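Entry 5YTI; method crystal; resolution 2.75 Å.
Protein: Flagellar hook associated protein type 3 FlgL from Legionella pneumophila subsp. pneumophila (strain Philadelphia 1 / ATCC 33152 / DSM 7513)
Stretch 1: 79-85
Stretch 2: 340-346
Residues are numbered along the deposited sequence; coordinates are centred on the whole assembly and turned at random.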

ATOM      1  N   ILE A  79     -21.477   2.755   3.373  1.00 92.36           N
ATOM      2  CA  ILE A  79     -20.535   2.831   4.481  1.00 88.19           C
ATOM      3  C   ILE A  79     -19.185   3.361   3.996  1.00 85.59           C
ATOM      4  O   ILE A  79     -18.643   4.296   4.582  1.00 86.39           O
ATOM      5  CB  ILE A  79     -20.365   1.468   5.173  1.00 86.90           C
ATOM      6  CG1 ILE A  79     -21.684   1.056   5.863  1.00 87.57           C
ATOM      7  CG2 ILE A  79     -19.206   1.506   6.167  1.00 84.99           C
ATOM      8  CD1 ILE A  79     -22.141   1.976   6.987  1.00 87.93           C
ATOM      9  N   LEU A  80     -18.654   2.793   2.923  1.00 82.16           N
ATOM     10  CA  LEU A  80     -17.473   3.358   2.292  1.00 81.30           C
ATOM     11  C   LEU A  80     -17.703   4.816   1.924  1.00 82.20           C
ATOM     12  O   LEU A  80     -16.855   5.657   2.200  1.00 83.80           O
ATOM     13  CB  LEU A  80     -17.064   2.563   1.058  1.00 80.27           C
ATOM     14  CG  LEU A  80     -16.445   1.208   1.386  1.00 81.01           C
ATOM     15  CD1 LEU A  80     -15.800   0.597   0.160  1.00 82.79           C
ATOM     16  CD2 LEU A  80     -15.392   1.277   2.475  1.00 80.79           C
ATOM     17  N   SER A  81     -18.850   5.121   1.326  1.00 83.40           N
ATOM     18  CA  SER A  81     -19.229   6.516   0.978  1.00 84.12           C
ATOM     19  C   SER A  81     -19.188   7.505   2.181  1.00 82.85           C
ATOM     20  O   SER A  81     -18.646   8.631   2.074  1.00 76.85           O
ATOM     21  CB  SER A  81     -20.622   6.473   0.347  1.00 86.05           C
ATOM     22  OG  SER A  81     -21.212   7.744   0.204  1.00 88.75           O
ATOM     23  N   ASN A  82     -19.773   7.056   3.307  1.00 84.80           N
ATOM     24  CA  ASN A  82     -19.690   7.749   4.621  1.00 85.77           C
ATOM     25  C   ASN A  82     -18.233   7.977   5.039  1.00 85.30           C
ATOM     26  O   ASN A  82     -17.873   9.023   5.562  1.00 86.75           O
ATOM     27  CB  ASN A  82     -20.339   6.916   5.759  1.00 85.12           C
ATOM     28  CG  ASN A  82     -21.856   6.856   5.704  1.00 84.67           C
ATOM     29  OD1 ASN A  82     -22.520   7.759   5.198  1.00 83.94           O
ATOM     30  ND2 ASN A  82     -22.414   5.772   6.248  1.00 85.58           N
ATOM     31  N   ALA A  83     -17.421   6.947   4.857  1.00 83.74           N
ATOM     32  CA  ALA A  83     -16.069   6.966   5.308  1.00 83.29           C
ATOM     33  C   ALA A  83     -15.239   7.917   4.464  1.00 84.82           C
ATOM     34  O   ALA A  83     -14.212   8.446   4.935  1.00 87.98           O
ATOM     35  CB  ALA A  83     -15.491   5.573   5.253  1.00 84.03           C
ATOM     36  N   VAL A  84     -15.653   8.153   3.224  1.00 84.17           N
ATOM     37  CA  VAL A  84     -14.957   9.170   2.421  1.00 84.24           C
ATOM     38  C   VAL A  84     -15.295  10.546   3.006  1.00 84.64           C
ATOM     39  O   VAL A  84     -14.406  11.343   3.288  1.00 85.94           O
ATOM     40  CB  VAL A  84     -15.280   9.077   0.913  1.00 81.75           C
ATOM     41  CG1 VAL A  84     -14.836  10.341   0.167  1.00 79.80           C
ATOM     42  CG2 VAL A  84     -14.637   7.823   0.329  1.00 79.79           C
ATOM     43  N   ASN A  85     -16.577  10.794   3.227  1.00 87.03           N
ATOM     44  CA  ASN A  85     -17.013  11.998   3.928  1.00 87.31           C
ATOM     45  C   ASN A  85     -16.137  12.354   5.124  1.00 86.67           C
ATOM     46  O   ASN A  85     -15.700  13.506   5.264  1.00 82.52           O
ATOM     47  CB  ASN A  85     -18.447  11.831   4.401  1.00 88.40           C
ATOM     48  CG  ASN A  85     -19.430  12.023   3.282  1.00 91.09           C
ATOM     49  OD1 ASN A  85     -19.080  12.596   2.244  1.00 90.88           O
ATOM     50  ND2 ASN A  85     -20.668  11.548   3.476  1.00 89.50           N
ATOM     51  N   SER A 340     -10.679   3.225  -4.776  1.00 81.01           N
ATOM     52  CA  SER A 340     -10.379   2.077  -5.635  1.00 80.05           C
ATOM     53  C   SER A 340     -11.202   0.904  -5.175  1.00 80.82           C
ATOM     54  O   SER A 340     -11.662   0.109  -5.991  1.00 83.68           O
ATOM     55  CB  SER A 340      -8.887   1.727  -5.700  1.00 80.17           C
ATOM     56  OG  SER A 340      -8.407   1.084  -4.529  1.00 79.96           O
ATOM     57  N   VAL A 341     -11.417   0.800  -3.870  1.00 79.44           N
ATOM     58  CA  VAL A 341     -12.343  -0.207  -3.364  1.00 77.87           C
ATOM     59  C   VAL A 341     -13.735   0.103  -3.881  1.00 77.25           C
ATOM     60  O   VAL A 341     -14.426  -0.793  -4.278  1.00 79.48           O
ATOM     61  CB  VAL A 341     -12.351  -0.316  -1.829  1.00 77.64           C
ATOM     62  CG1 VAL A 341     -13.376  -1.325  -1.370  1.00 78.53           C
ATOM     63  CG2 VAL A 341     -10.988  -0.743  -1.304  1.00 77.23           C
ATOM     64  N   GLN A 342     -14.138   1.362  -3.912  1.00 77.18           N
ATOM     65  CA  GLN A 342     -15.441   1.722  -4.504  1.00 78.20           C
ATOM     66  C   GLN A 342     -15.504   1.386  -5.976  1.00 79.43           C
ATOM     67  O   GLN A 342     -16.499   0.849  -6.437  1.00 79.30           O
ATOM     68  CB  GLN A 342     -15.766   3.211  -4.346  1.00 77.23           C
ATOM     69  CG  GLN A 342     -16.083   3.624  -2.929  1.00 76.23           C
ATOM     70  CD  GLN A 342     -16.200   5.107  -2.809  1.00 75.96           C
ATOM     71  OE1 GLN A 342     -15.282   5.840  -3.162  1.00 75.84           O
ATOM     72  NE2 GLN A 342     -17.331   5.567  -2.300  1.00 77.62           N
ATOM     73  N   SER A 343     -14.460   1.718  -6.726  1.00 81.01           N
ATOM     74  CA  SER A 343     -14.470   1.409  -8.156  1.00 81.61           C
ATOM     75  C   SER A 343     -14.613  -0.107  -8.324  1.00 82.97           C
ATOM     76  O   SER A 343     -15.388  -0.534  -9.159  1.00 82.64           O
ATOM     77  CB  SER A 343     -13.232   1.961  -8.882  1.00 80.32           C
ATOM     78  OG  SER A 343     -13.211   3.393  -8.857  1.00 81.63           O
ATOM     79  N   ASP A 344     -13.904  -0.900  -7.507  1.00 83.07           N
ATOM     80  CA  ASP A 344     -13.982  -2.370  -7.568  1.00 83.91           C
ATOM     81  C   ASP A 344     -15.422  -2.880  -7.373  1.00 84.83           C
ATOM     82  O   ASP A 344     -15.878  -3.822  -8.027  1.00 83.25           O
ATOM     83  CB  ASP A 344     -13.085  -3.032  -6.503  1.00 83.51           C
ATOM     84  CG  ASP A 344     -12.877  -4.529  -6.763  1.00 85.94           C
ATOM     85  OD1 ASP A 344     -12.137  -4.846  -7.726  1.00 92.04           O
ATOM     86  OD2 ASP A 344     -13.426  -5.391  -6.034  1.00 84.83           O
ATOM     87  N   LEU A 345     -16.100  -2.240  -6.432  1.00 85.10           N
ATOM     88  CA  LEU A 345     -17.429  -2.575  -5.997  1.00 84.80           C
ATOM     89  C   LEU A 345     -18.407  -2.222  -7.134  1.00 83.92           C
ATOM     90  O   LEU A 345     -19.227  -3.026  -7.496  1.00 83.43           O
ATOM     91  CB  LEU A 345     -17.686  -1.762  -4.734  1.00 86.55           C
ATOM     92  CG  LEU A 345     -18.799  -2.080  -3.763  1.00 89.69           C
ATOM     93  CD1 LEU A 345     -18.556  -1.321  -2.466  1.00 90.39           C
ATOM     94  CD2 LEU A 345     -20.112  -1.650  -4.372  1.00 92.84           C
ATOM     95  N   GLY A 346     -18.286  -1.038  -7.723  1.00 84.26           N
ATOM     96  CA  GLY A 346     -19.023  -0.681  -8.945  1.00 83.98           C
ATOM     97  C   GLY A 346     -18.923  -1.706 -10.058  1.00 83.90           C
ATOM     98  O   GLY A 346     -19.928  -2.116 -10.628  1.00 85.82           O
TER

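Both stretches are helical throughout, and each belongs to a helix that extends beyond it at both ends. They lie in the same chain, and residues that touch are at least 258 positions apart in the sequence. The helices run roughly antiparallel, with 156° between their N-to-C directions. Their axes come no closer than 10.7 Å. The backbones are nearest at L80 and Q342, whose CA atoms are 7.3 Å apart.

Each helix holds its own backbone through i to i+4 hydrogen bonds. A83 N donates to I79 O at 2.9 Å, and D344 N donates to S340 O at 2.9 Å. V84 N bonds L80 O at 3.0 Å and also makes a weak bond to S81 O at 3.2 Å. No hydrogen bond crosses between the stretches, so side-chain packing makes the contact. It is modest, burying 199 Å² in all.

L80 is the centre of the apolar part. It is buried and its CA-to-CB bond points toward the other helix. L80 CD1 lies 3.5 Å from V341 CG1, a close van der Waals contact between methyl groups. L80 CD1 is also 4.3 Å from L345 CD1, a looser contact. V341 and L345 are four residues apart, about one helical turn, so both can face L80.

Q342 starts sideways, but the end of its side chain comes nearer to stretch 1. Its aliphatic part packs against L80, with Q342 CG 4.2 Å from L80 CB. The amide then comes up to S81 and V84. Q342 NE2 is 3.9 Å from S81 CA, and Q342 OE1 is 4.1 Å from V84 CG2. These carbon neighbours offer packing, not polar partners. Q342 NE2 instead finds a hydrogen bond with a residue just outside the stretches.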